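Local structure of uncharacterized protein Atu2452 (Agrobacterium tumefaciens, 2R8B) at residues Phe65-Gly70 against Asn76-Phe81; Val95-Glu100 against Thr124-Asp129; Pro174-Glu179 against Lys208-Ser213; Val224-Pro227 against Ile232-Gly235. The protein is of unknown function but probably acts as a hydrolase of the alpha/beta-hydrolase fold, related to dienelactone hydrolases. All blocks are in the same frame, centred on the assembly; numbering follows the deposited sequence.

Contact 1: residues Phe65-Gly70 against Asn76-Phe81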
loop_
_atom_site.group_PDB
_atom_site.type_symbol
_atom_site.label_atom_id
_atom_site.label_comp_id
_atom_site.label_asym_id
_atom_site.label_seq_id
_atom_site.Cartn_x
_atom_site.Cartn_y
_atom_site.Cartn_z
ATOM N N PHE A 65 3.871 9.840 -3.405
ATOM C CA PHE A 65 2.847 9.217 -2.616
ATOM C C PHE A 65 2.043 8.322 -3.538
ATOM O O PHE A 65 1.321 8.815 -4.400
ATOM C CB PHE A 65 1.936 10.260 -2.013
ATOM C CG PHE A 65 1.156 9.767 -0.855
ATOM C CD1 PHE A 65 1.138 8.428 -0.530
ATOM C CD2 PHE A 65 0.434 10.637 -0.085
ATOM C CE1 PHE A 65 0.422 7.982 0.557
ATOM C CE2 PHE A 65 -0.293 10.196 1.004
ATOM C CZ PHE A 65 -0.301 8.879 1.326
ATOM N N VAL A 66 2.162 7.010 -3.384
ATOM C CA VAL A 66 1.351 6.106 -4.194
ATOM C C VAL A 66 0.250 5.503 -3.327
ATOM O O VAL A 66 0.505 5.138 -2.184
ATOM C CB VAL A 66 2.211 5.064 -4.960
ATOM C CG1 VAL A 66 3.246 4.457 -4.073
ATOM C CG2 VAL A 66 1.350 3.993 -5.585
ATOM N N LEU A 67 -0.982 5.484 -3.851
ATOM C CA LEU A 67 -2.152 5.034 -3.088
ATOM C C LEU A 67 -2.911 4.042 -3.904
ATOM O O LEU A 67 -3.194 4.271 -5.076
ATOM C CB LEU A 67 -3.097 6.165 -2.736
ATOM C CG LEU A 67 -2.567 7.461 -2.128
ATOM C CD1 LEU A 67 -2.334 8.448 -3.243
ATOM C CD2 LEU A 67 -3.592 7.998 -1.144
ATOM N N LEU A 68 -3.278 2.949 -3.251
ATOM C CA LEU A 68 -3.783 1.777 -3.903
ATOM C C LEU A 68 -5.167 1.372 -3.348
ATOM O O LEU A 68 -5.284 0.955 -2.199
ATOM C CB LEU A 68 -2.734 0.696 -3.691
ATOM C CG LEU A 68 -1.354 1.169 -4.144
ATOM C CD1 LEU A 68 -0.256 0.247 -3.686
ATOM C CD2 LEU A 68 -1.361 1.247 -5.625
ATOM N N HIS A 69 -6.198 1.498 -4.180
ATOM C CA HIS A 69 -7.580 1.277 -3.787
ATOM C C HIS A 69 -7.837 -0.170 -3.357
ATOM O O HIS A 69 -7.045 -1.052 -3.667
ATOM C CB HIS A 69 -8.500 1.601 -4.955
ATOM C CG HIS A 69 -8.285 0.718 -6.142
ATOM N ND1 HIS A 69 -7.550 1.113 -7.240
ATOM C CD2 HIS A 69 -8.698 -0.543 -6.401
ATOM C CE1 HIS A 69 -7.518 0.132 -8.124
ATOM N NE2 HIS A 69 -8.205 -0.886 -7.638
ATOM N N GLY A 70 -8.952 -0.400 -2.656
ATOM C CA GLY A 70 -9.402 -1.742 -2.341
ATOM C C GLY A 70 -10.051 -2.385 -3.557
ATOM O O GLY A 70 -10.249 -1.731 -4.589
ATOM N N ASN A 76 -9.802 7.157 -8.409
ATOM C CA ASN A 76 -10.339 8.286 -7.643
ATOM C C ASN A 76 -10.662 8.024 -6.190
ATOM O O ASN A 76 -10.828 8.999 -5.450
ATOM C CB ASN A 76 -11.550 8.914 -8.315
ATOM C CG ASN A 76 -11.192 9.597 -9.569
ATOM O OD1 ASN A 76 -10.424 10.565 -9.570
ATOM N ND2 ASN A 76 -11.716 9.090 -10.674
ATOM N N GLN A 77 -10.777 6.752 -5.797
ATOM C CA GLN A 77 -10.951 6.416 -4.385
ATOM C C GLN A 77 -10.024 7.250 -3.520
ATOM O O GLN A 77 -10.487 8.106 -2.745
ATOM C CB GLN A 77 -10.703 4.937 -4.101
ATOM C CG GLN A 77 -11.965 4.098 -4.166
ATOM C CD GLN A 77 -12.021 3.033 -3.071
ATOM O OE1 GLN A 77 -11.001 2.432 -2.663
ATOM N NE2 GLN A 77 -13.227 2.798 -2.581
ATOM N N PHE A 78 -8.720 7.038 -3.691
ATOM C CA PHE A 78 -7.766 7.640 -2.777
ATOM C C PHE A 78 -7.022 8.923 -3.176
ATOM O O PHE A 78 -6.299 9.486 -2.341
ATOM C CB PHE A 78 -6.808 6.575 -2.282
ATOM C CG PHE A 78 -7.421 5.677 -1.272
ATOM C CD1 PHE A 78 -7.443 6.034 0.066
ATOM C CD2 PHE A 78 -8.018 4.471 -1.657
ATOM C CE1 PHE A 78 -8.014 5.196 1.017
ATOM C CE2 PHE A 78 -8.608 3.620 -0.708
ATOM C CZ PHE A 78 -8.604 3.994 0.629
ATOM N N PHE A 79 -7.215 9.391 -4.414
ATOM C CA PHE A 79 -6.495 10.545 -4.940
ATOM C C PHE A 79 -6.586 11.790 -4.066
ATOM O O PHE A 79 -5.550 12.244 -3.589
ATOM C CB PHE A 79 -6.907 10.863 -6.390
ATOM C CG PHE A 79 -5.975 11.832 -7.114
ATOM C CD1 PHE A 79 -4.700 11.436 -7.503
ATOM C CD2 PHE A 79 -6.408 13.121 -7.436
ATOM C CE1 PHE A 79 -3.862 12.283 -8.171
ATOM C CE2 PHE A 79 -5.587 14.000 -8.130
ATOM C CZ PHE A 79 -4.301 13.583 -8.503
ATOM N N ASP A 80 -7.771 12.369 -3.849
ATOM C CA ASP A 80 -7.770 13.679 -3.175
ATOM C C ASP A 80 -7.548 13.470 -1.713
ATOM O O ASP A 80 -7.003 14.335 -1.030
ATOM C CB ASP A 80 -9.016 14.522 -3.434
ATOM C CG ASP A 80 -9.720 14.117 -4.688
ATOM O OD1 ASP A 80 -10.089 14.999 -5.484
ATOM O OD2 ASP A 80 -9.880 12.876 -4.865
ATOM N N PHE A 81 -7.932 12.297 -1.237
ATOM C CA PHE A 81 -7.647 11.935 0.133
ATOM C C PHE A 81 -6.176 12.162 0.484
ATOM O O PHE A 81 -5.855 12.820 1.482
ATOM C CB PHE A 81 -8.003 10.496 0.385
ATOM C CG PHE A 81 -7.737 10.081 1.777
ATOM C CD1 PHE A 81 -8.419 10.686 2.835
ATOM C CD2 PHE A 81 -6.795 9.104 2.062
ATOM C CE1 PHE A 81 -8.188 10.296 4.157
ATOM C CE2 PHE A 81 -6.570 8.695 3.396
ATOM C CZ PHE A 81 -7.257 9.301 4.433
#
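Leu67 and Phe78 bring their CA atoms to 6.2 Å where the end of strand 64-68 passes the first turns of helix 75-85, and the same spacing recurs between His69 CA and Gln77 CA as the chain leaves the strand. The middle of the contact is apolar. Leu67 carries CG anti to its own carbonyl carbon (chi1 -48°), which points its branches at the helix: CD2 lies 3.7 Å from Phe78 CB and also rests against the Phe78 carbonyl oxygen. The Phe78 ring then reaches on past the leucine to the loop, where its CD2 sits 3.9 Å from His69 CA. Within the helix, Phe81 CD2 meets the edge of the same ring in its plane. On the strand side, Leu67 CG lies over one face of the Phe65 ring, toward its rim. A polar contact closes the loop end: Gly70 N gives a weak hydrogen bond of 3.5 Å to Gln77 OE1, and the same oxygen touches His69 CB. The imidazole of His69 turns away from the helix, meets the ring of Phe106 and makes a weak bond from ND1 to the Pro94 carbonyl. Helix 75-85 is thus packed on its own strand in a beta-alpha-beta unit with strand 90-94; the His-Gly pair after the strand is consistent with the oxyanion-hole loop of alpha/beta hydrolases, and Gly70 lies near a putative Ser-His-Asp triad.

Contact 2: residues Val95-Glu100 against Thr124-Asp129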
loop_
_atom_site.group_PDB
_atom_site.type_symbol
_atom_site.label_atom_id
_atom_site.label_comp_id
_atom_site.label_asym_id
_atom_site.label_seq_id
_atom_site.Cartn_x
_atom_site.Cartn_y
_atom_site.Cartn_z
ATOM N N VAL A 95 -5.451 2.641 -11.091
ATOM C CA VAL A 95 -6.515 1.628 -11.039
ATOM C C VAL A 95 -5.850 0.279 -11.288
ATOM O O VAL A 95 -5.003 0.179 -12.174
ATOM C CB VAL A 95 -7.623 1.884 -12.105
ATOM C CG1 VAL A 95 -7.023 1.893 -13.536
ATOM C CG2 VAL A 95 -8.804 0.897 -11.950
ATOM N N GLY A 96 -6.200 -0.737 -10.506
ATOM C CA GLY A 96 -5.653 -2.080 -10.711
ATOM C C GLY A 96 -5.934 -2.699 -12.078
ATOM O O GLY A 96 -6.851 -2.299 -12.789
ATOM N N ASP A 97 -5.140 -3.691 -12.440
ATOM C CA ASP A 97 -5.160 -4.216 -13.793
ATOM C C ASP A 97 -5.865 -5.543 -13.920
ATOM O O ASP A 97 -5.825 -6.159 -14.979
ATOM C CB ASP A 97 -3.737 -4.347 -14.323
ATOM C CG ASP A 97 -2.848 -5.194 -13.430
ATOM O OD1 ASP A 97 -1.670 -5.393 -13.801
ATOM O OD2 ASP A 97 -3.308 -5.649 -12.357
ATOM N N VAL A 98 -6.493 -5.997 -12.843
ATOM C CA VAL A 98 -7.296 -7.214 -12.899
ATOM C C VAL A 98 -8.751 -6.804 -12.691
ATOM O O VAL A 98 -9.046 -5.954 -11.859
ATOM C CB VAL A 98 -6.848 -8.242 -11.822
ATOM C CG1 VAL A 98 -7.524 -9.588 -12.052
ATOM C CG2 VAL A 98 -5.326 -8.393 -11.805
ATOM N N SER A 99 -9.663 -7.380 -13.453
ATOM C CA SER A 99 -11.061 -7.057 -13.269
ATOM C C SER A 99 -11.783 -8.344 -12.847
ATOM O O SER A 99 -11.671 -9.343 -13.536
ATOM C CB SER A 99 -11.593 -6.468 -14.572
ATOM O OG SER A 99 -12.906 -6.888 -14.856
ATOM N N GLU A 100 -12.481 -8.341 -11.709
ATOM C CA GLU A 100 -13.145 -9.551 -11.199
ATOM C C GLU A 100 -14.650 -9.552 -11.510
ATOM O O GLU A 100 -15.452 -9.127 -10.668
ATOM C CB GLU A 100 -12.910 -9.680 -9.703
ATOM C CG GLU A 100 -12.863 -11.116 -9.212
ATOM C CD GLU A 100 -12.372 -11.219 -7.768
ATOM O OE1 GLU A 100 -11.181 -11.538 -7.539
ATOM O OE2 GLU A 100 -13.178 -10.960 -6.859
ATOM N N THR A 124 3.640 -7.420 -8.338
ATOM C CA THR A 124 4.625 -6.842 -7.436
ATOM C C THR A 124 5.761 -6.282 -8.263
ATOM O O THR A 124 6.157 -5.138 -8.051
ATOM C CB THR A 124 5.069 -7.878 -6.399
ATOM O OG1 THR A 124 3.931 -8.196 -5.597
ATOM C CG2 THR A 124 6.176 -7.343 -5.510
ATOM N N GLY A 125 6.229 -7.059 -9.236
ATOM C CA GLY A 125 7.230 -6.612 -10.183
ATOM C C GLY A 125 6.795 -5.439 -11.025
ATOM O O GLY A 125 7.618 -4.590 -11.332
ATOM N N LYS A 126 5.510 -5.373 -11.387
ATOM C CA LYS A 126 4.968 -4.240 -12.167
ATOM C C LYS A 126 4.916 -2.969 -11.320
ATOM O O LYS A 126 5.496 -1.960 -11.703
ATOM C CB LYS A 126 3.589 -4.583 -12.731
ATOM C CG LYS A 126 3.025 -3.626 -13.767
ATOM C CD LYS A 126 1.843 -4.240 -14.540
ATOM C CE LYS A 126 0.838 -3.155 -14.982
ATOM N NZ LYS A 126 -0.076 -3.558 -16.104
HETATM N N MSE A 127 4.250 -3.027 -10.161
HETATM C CA MSE A 127 4.265 -1.939 -9.173
HETATM C C MSE A 127 5.630 -1.349 -8.858
HETATM O O MSE A 127 5.819 -0.122 -8.949
HETATM C CB MSE A 127 3.720 -2.414 -7.860
HETATM C CG MSE A 127 2.357 -2.007 -7.630
HETATM SE SE MSE A 127 2.040 -0.102 -7.602
HETATM C CE MSE A 127 0.248 -0.342 -8.371
ATOM N N ALA A 128 6.568 -2.202 -8.449
ATOM C CA ALA A 128 7.914 -1.748 -8.176
ATOM C C ALA A 128 8.416 -0.859 -9.325
ATOM O O ALA A 128 8.835 0.271 -9.097
ATOM C CB ALA A 128 8.819 -2.917 -7.998
ATOM N N ASP A 129 8.346 -1.369 -10.554
ATOM C CA ASP A 129 8.881 -0.673 -11.712
ATOM C C ASP A 129 8.215 0.670 -11.929
ATOM O O ASP A 129 8.902 1.690 -12.120
ATOM C CB ASP A 129 8.737 -1.546 -12.951
ATOM C CG ASP A 129 9.740 -2.668 -12.965
ATOM O OD1 ASP A 129 10.792 -2.472 -12.313
ATOM O OD2 ASP A 129 9.491 -3.728 -13.603
#
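Asp97 and Lys126 form a salt bridge that ties a small beta hairpin, strands 98-100 and 103-105, to the flank of helix 117-138. It is a long-armed surface contact, with Asp97 CA and Lys126 CA still 10.3 Å apart, and it buries little area. The first segment approaches from the main sheet: Val95 pairs its backbone with Phe52 and touches that side chain, and Gly96 carries the chain on to the hairpin. Next comes Asp97, which together with Val98 faces Arg105 of the partner strand in a classic beta bulge. Its CB points toward the helix, and with CG between the backbone N and the carbonyl carbon (chi1 56°) OD1 is the oxygen that meets Lys126; Arg122 forms a second, long and weak ion pair with OD1. Val98 then lies along the same helix, on Asp119 and Arg122, and Glu100 pairs with Arg109. From the other side the Lys126 chain leaves its helix with CG anti to the backbone N, bends at chi3 (149°), and meets the aspartate coming from the opposite direction. Its ammonium group has further company in the N-terminal part of the chain: a cation-pi contact with Tyr51 and a weak bond to the Ser50 carbonyl. Lys126 NZ stands 3.3 Å from Asp97 OD1 in a weak hydrogen bond, with Lys126 CE 3.6 Å from the same oxygen.

Contact 3: residues Pro174-Glu179 against Lys208-Ser213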
loop_
_atom_site.group_PDB
_atom_site.type_symbol
_atom_site.label_atom_id
_atom_site.label_comp_id
_atom_site.label_asym_id
_atom_site.label_seq_id
_atom_site.Cartn_x
_atom_site.Cartn_y
_atom_site.Cartn_z
ATOM N N PRO A 174 -4.680 -5.036 5.941
ATOM C CA PRO A 174 -4.000 -6.025 5.117
ATOM C C PRO A 174 -4.434 -7.436 5.455
ATOM O O PRO A 174 -5.016 -7.672 6.532
ATOM C CB PRO A 174 -2.548 -5.884 5.554
ATOM C CG PRO A 174 -2.672 -5.502 6.984
ATOM C CD PRO A 174 -3.770 -4.495 6.964
ATOM N N LEU A 175 -4.119 -8.368 4.556
ATOM C CA LEU A 175 -4.357 -9.809 4.733
ATOM C C LEU A 175 -3.157 -10.445 4.060
ATOM O O LEU A 175 -3.057 -10.396 2.845
ATOM C CB LEU A 175 -5.595 -10.225 3.946
ATOM C CG LEU A 175 -6.283 -11.571 4.162
ATOM C CD1 LEU A 175 -6.853 -12.109 2.833
ATOM C CD2 LEU A 175 -5.428 -12.594 4.835
ATOM N N ILE A 176 -2.211 -10.980 4.812
ATOM C CA ILE A 176 -1.130 -11.738 4.168
ATOM C C ILE A 176 -1.148 -13.121 4.771
ATOM O O ILE A 176 -0.970 -13.250 5.982
ATOM C CB ILE A 176 0.242 -11.067 4.367
ATOM C CG1 ILE A 176 0.288 -9.713 3.650
ATOM C CG2 ILE A 176 1.335 -11.921 3.864
ATOM C CD1 ILE A 176 0.680 -9.777 2.215
ATOM N N PRO A 177 -1.403 -14.149 3.930
ATOM C CA PRO A 177 -1.639 -15.594 4.287
ATOM C C PRO A 177 -0.407 -16.465 4.447
ATOM O O PRO A 177 -0.463 -17.558 5.066
ATOM C CB PRO A 177 -2.446 -16.129 3.096
ATOM C CG PRO A 177 -2.003 -15.225 1.908
ATOM C CD PRO A 177 -1.537 -13.891 2.478
ATOM N N PHE A 178 0.687 -16.008 3.862
ATOM C CA PHE A 178 1.875 -16.829 3.772
ATOM C C PHE A 178 2.873 -16.234 4.754
ATOM O O PHE A 178 2.608 -15.210 5.348
ATOM C CB PHE A 178 2.402 -16.835 2.337
ATOM C CG PHE A 178 2.667 -15.451 1.765
ATOM C CD1 PHE A 178 3.862 -14.794 2.011
ATOM C CD2 PHE A 178 1.738 -14.825 0.957
ATOM C CE1 PHE A 178 4.101 -13.541 1.494
ATOM C CE2 PHE A 178 1.989 -13.568 0.413
ATOM C CZ PHE A 178 3.159 -12.929 0.682
ATOM N N GLU A 179 4.005 -16.883 4.943
ATOM C CA GLU A 179 5.034 -16.353 5.832
ATOM C C GLU A 179 6.132 -15.842 4.952
ATOM O O GLU A 179 6.743 -16.613 4.196
ATOM C CB GLU A 179 5.602 -17.409 6.777
ATOM C CG GLU A 179 4.566 -18.009 7.686
ATOM C CD GLU A 179 5.133 -19.121 8.544
ATOM O OE1 GLU A 179 6.122 -19.781 8.126
ATOM O OE2 GLU A 179 4.587 -19.329 9.650
ATOM N N LYS A 208 -1.420 -9.734 13.133
ATOM C CA LYS A 208 -0.509 -9.702 14.264
ATOM C C LYS A 208 0.803 -10.242 13.700
ATOM O O LYS A 208 1.884 -9.764 14.023
ATOM C CB LYS A 208 -1.081 -10.625 15.346
ATOM C CG LYS A 208 -0.937 -10.255 16.830
ATOM C CD LYS A 208 -2.092 -9.413 17.467
ATOM C CE LYS A 208 -3.109 -10.209 18.366
ATOM N NZ LYS A 208 -2.601 -11.295 19.360
ATOM N N ALA A 209 0.696 -11.213 12.802
ATOM C CA ALA A 209 1.880 -11.902 12.258
ATOM C C ALA A 209 2.563 -11.125 11.150
ATOM O O ALA A 209 3.771 -11.060 11.088
ATOM C CB ALA A 209 1.529 -13.281 11.782
ATOM N N LEU A 210 1.798 -10.545 10.256
ATOM C CA LEU A 210 2.390 -9.628 9.289
ATOM C C LEU A 210 3.207 -8.523 10.017
ATOM O O LEU A 210 4.348 -8.215 9.653
ATOM C CB LEU A 210 1.281 -9.012 8.463
ATOM C CG LEU A 210 1.774 -8.097 7.346
ATOM C CD1 LEU A 210 2.786 -8.818 6.405
ATOM C CD2 LEU A 210 0.573 -7.391 6.589
ATOM N N GLU A 211 2.591 -7.935 11.042
ATOM C CA GLU A 211 3.235 -7.014 11.964
ATOM C C GLU A 211 4.630 -7.392 12.398
ATOM O O GLU A 211 5.565 -6.591 12.279
ATOM C CB GLU A 211 2.406 -6.898 13.237
ATOM C CG GLU A 211 2.455 -5.481 13.801
ATOM C CD GLU A 211 2.435 -5.427 15.303
ATOM O OE1 GLU A 211 1.597 -6.122 15.926
ATOM O OE2 GLU A 211 3.252 -4.652 15.844
ATOM N N GLU A 212 4.752 -8.600 12.933
ATOM C CA GLU A 212 6.037 -9.089 13.361
ATOM C C GLU A 212 6.970 -9.323 12.223
ATOM O O GLU A 212 8.153 -9.114 12.375
ATOM C CB GLU A 212 5.923 -10.353 14.184
ATOM C CG GLU A 212 5.835 -10.058 15.681
ATOM C CD GLU A 212 4.419 -10.308 16.239
ATOM O OE1 GLU A 212 3.632 -9.314 16.385
ATOM O OE2 GLU A 212 4.095 -11.511 16.504
ATOM N N SER A 213 6.448 -9.735 11.081
ATOM C CA SER A 213 7.291 -9.953 9.918
ATOM C C SER A 213 7.961 -8.663 9.458
ATOM O O SER A 213 9.181 -8.590 9.305
ATOM C CB SER A 213 6.463 -10.517 8.774
ATOM O OG SER A 213 5.841 -11.738 9.151
#
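Ile176 and Leu210 mark the closest backbone approach, 6.6 Å between their CA atoms, where the irregular loop 174-179 that follows strand 168-172 of the alpha/beta-hydrolase-like sheet passes along one side of helix 204-217. Leu210 carries the contact from the helix side. Its CG is anti to the backbone N (chi1 -176°), which projects both methyl groups at the loop. CD2 meets the pyrrolidine ring of Pro174, 3.6 Å from Pro174 CB, while CD1 rests 3.8 Å from Ile176 CG1; CD2 also touches that methylene, so CD2 lies against both Pro174 and Ile176 while CD1 meets Ile176 alone. The other branch of Ile176 is used within its own loop: CG2 lies 3.7 Å above the plane of the Phe178 ring, over its centre. Behind these residues stands helix 150-161, where Phe178 packs on Asn157 and Asn153 takes the Leu175 N-H on its OD1. Pro174 lies near, without touching, a putative Ser-His-Asp triad. Within the helix segment, Ser213 OG bonds back to the Ala209 carbonyl at 2.9 Å, 35° out of the carbonyl plane, while Ser213 N reaches the same oxygen from the opposite face. That serine therefore spends its hydroxyl on its own helix, one turn back. What joins the loop to helix 204-217 is apolar van der Waals packing of three buried side chains, without directional bonds, with Pro174 and Ile176 also touching helix 150-161 through Asn153 and Ala156.

Contact 4: residues Val224-Pro227 against Ile232-Gly235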
loop_
_atom_site.group_PDB
_atom_site.type_symbol
_atom_site.label_atom_id
_atom_site.label_comp_id
_atom_site.label_asym_id
_atom_site.label_seq_id
_atom_site.Cartn_x
_atom_site.Cartn_y
_atom_site.Cartn_z
ATOM N N VAL A 224 -2.638 -0.008 14.763
ATOM C CA VAL A 224 -3.725 0.630 15.472
ATOM C C VAL A 224 -4.938 -0.253 15.225
ATOM O O VAL A 224 -5.269 -0.528 14.089
ATOM C CB VAL A 224 -3.902 2.101 14.974
ATOM C CG1 VAL A 224 -5.210 2.712 15.473
ATOM C CG2 VAL A 224 -2.677 2.982 15.401
ATOM N N TRP A 225 -5.549 -0.772 16.279
ATOM C CA TRP A 225 -6.701 -1.657 16.152
ATOM C C TRP A 225 -7.999 -0.916 16.381
ATOM O O TRP A 225 -8.007 0.153 16.926
ATOM C CB TRP A 225 -6.616 -2.759 17.188
ATOM C CG TRP A 225 -5.459 -3.698 16.998
ATOM C CD1 TRP A 225 -4.208 -3.621 17.589
ATOM C CD2 TRP A 225 -5.444 -4.872 16.181
ATOM N NE1 TRP A 225 -3.418 -4.693 17.183
ATOM C CE2 TRP A 225 -4.145 -5.460 16.302
ATOM C CE3 TRP A 225 -6.387 -5.480 15.354
ATOM C CZ2 TRP A 225 -3.777 -6.637 15.612
ATOM C CZ3 TRP A 225 -6.023 -6.618 14.652
ATOM C CH2 TRP A 225 -4.718 -7.205 14.802
ATOM N N HIS A 226 -9.111 -1.473 15.950
ATOM C CA HIS A 226 -10.391 -1.045 16.479
ATOM C C HIS A 226 -11.191 -2.309 16.647
ATOM O O HIS A 226 -10.876 -3.304 15.967
ATOM C CB HIS A 226 -11.092 0.013 15.596
ATOM C CG HIS A 226 -11.410 -0.427 14.194
ATOM N ND1 HIS A 226 -12.515 -1.192 13.880
ATOM C CD2 HIS A 226 -10.797 -0.156 13.013
ATOM C CE1 HIS A 226 -12.567 -1.377 12.572
ATOM N NE2 HIS A 226 -11.534 -0.762 12.022
ATOM N N PRO A 227 -12.236 -2.293 17.510
ATOM C CA PRO A 227 -13.120 -3.483 17.514
ATOM C C PRO A 227 -13.769 -3.384 16.137
ATOM O O PRO A 227 -13.445 -2.444 15.372
ATOM C CB PRO A 227 -14.129 -3.185 18.612
ATOM C CG PRO A 227 -14.055 -1.674 18.837
ATOM C CD PRO A 227 -12.732 -1.186 18.357
ATOM N N ILE A 232 -13.129 1.027 7.487
ATOM C CA ILE A 232 -12.224 2.056 7.975
ATOM C C ILE A 232 -12.975 2.932 8.977
ATOM O O ILE A 232 -13.975 3.551 8.576
ATOM C CB ILE A 232 -11.789 2.918 6.814
ATOM C CG1 ILE A 232 -10.786 2.163 5.965
ATOM C CG2 ILE A 232 -11.225 4.264 7.291
ATOM C CD1 ILE A 232 -10.516 2.904 4.680
ATOM N N ARG A 233 -12.533 2.968 10.253
ATOM C CA ARG A 233 -13.063 3.943 11.245
ATOM C C ARG A 233 -12.375 5.314 11.187
ATOM O O ARG A 233 -11.220 5.432 10.757
ATOM C CB ARG A 233 -13.071 3.400 12.676
ATOM C CG ARG A 233 -14.010 2.244 12.777
ATOM C CD ARG A 233 -14.578 1.967 14.172
ATOM N NE ARG A 233 -15.388 0.757 14.064
ATOM C CZ ARG A 233 -16.156 0.252 15.014
ATOM N NH1 ARG A 233 -16.246 0.853 16.176
ATOM N NH2 ARG A 233 -16.825 -0.864 14.786
ATOM N N SER A 234 -13.104 6.343 11.626
ATOM C CA SER A 234 -12.562 7.675 11.631
ATOM C C SER A 234 -11.283 7.676 12.453
ATOM O O SER A 234 -10.334 8.401 12.118
ATOM C CB SER A 234 -13.574 8.693 12.149
ATOM O OG SER A 234 -13.444 8.861 13.542
ATOM N N GLY A 235 -11.243 6.835 13.487
ATOM C CA GLY A 235 -10.030 6.628 14.270
ATOM C C GLY A 235 -8.809 6.196 13.467
ATOM O O GLY A 235 -7.685 6.611 13.779
#
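His226 and Arg233 meet mainly through a CH-pi contact between the last residue of strand 220-226, at the outer edge of the sheet within the chain, and the N-cap position of helix 234-244. Arg233 CG stands over the centre of the imidazole, 3.8 Å from the ring centroid and only 3° off its normal, and CD follows over the same face. The His226 ring is presented by a first torsion that sets CG between the backbone N and the carbonyl carbon (chi1 61°). Extended from CG to NE, the arginine runs on past the ring, and the guanidinium plane ends up tilted 26° to the imidazole. At the far end the guanidinium comes only loosely near Pro227, with Arg233 NH1 4.3 Å from Pro227 CG. The polar partners lie beyond the two segments. Glu231 makes a salt bridge with Arg233 NE, the backbone N of Arg233 bonds to Glu236 OE1, and His226 NE2 has weak bonds to that same carboxylate oxygen and to the Glu231 carbonyl. The exact placement of His226 ND1 is doubtful, so its approach to the arginine carries little weight beside the stacking of methylene on ring. The methylenes of Arg233 thus cover the histidine face while its charge is met by Glu231, joining the strand end to the helix N-cap near a putative catalytic triad.

The four contacts follow one another along the chain in series, each closing before the next opens, so none nests or crosses. Contact 1 closes the short turn from strand 64-68 into its helix. Contact 2 closes a longer excursion that includes the hairpin beyond strand 90-94 and the start of helix 117-138; it touches contact 1 where the His69 ring packs on Val95 and Gly96 and Leu68 meets the selenomethionine Met127. Contact 3 joins the loop after strand 168-172 to helix 204-217, across strand 190-196. Contact 4 closes the last strand-to-helix turn and adjoins contact 3 through Lys208 on Trp225. Contacts 1 and 4 reach the same central sheet.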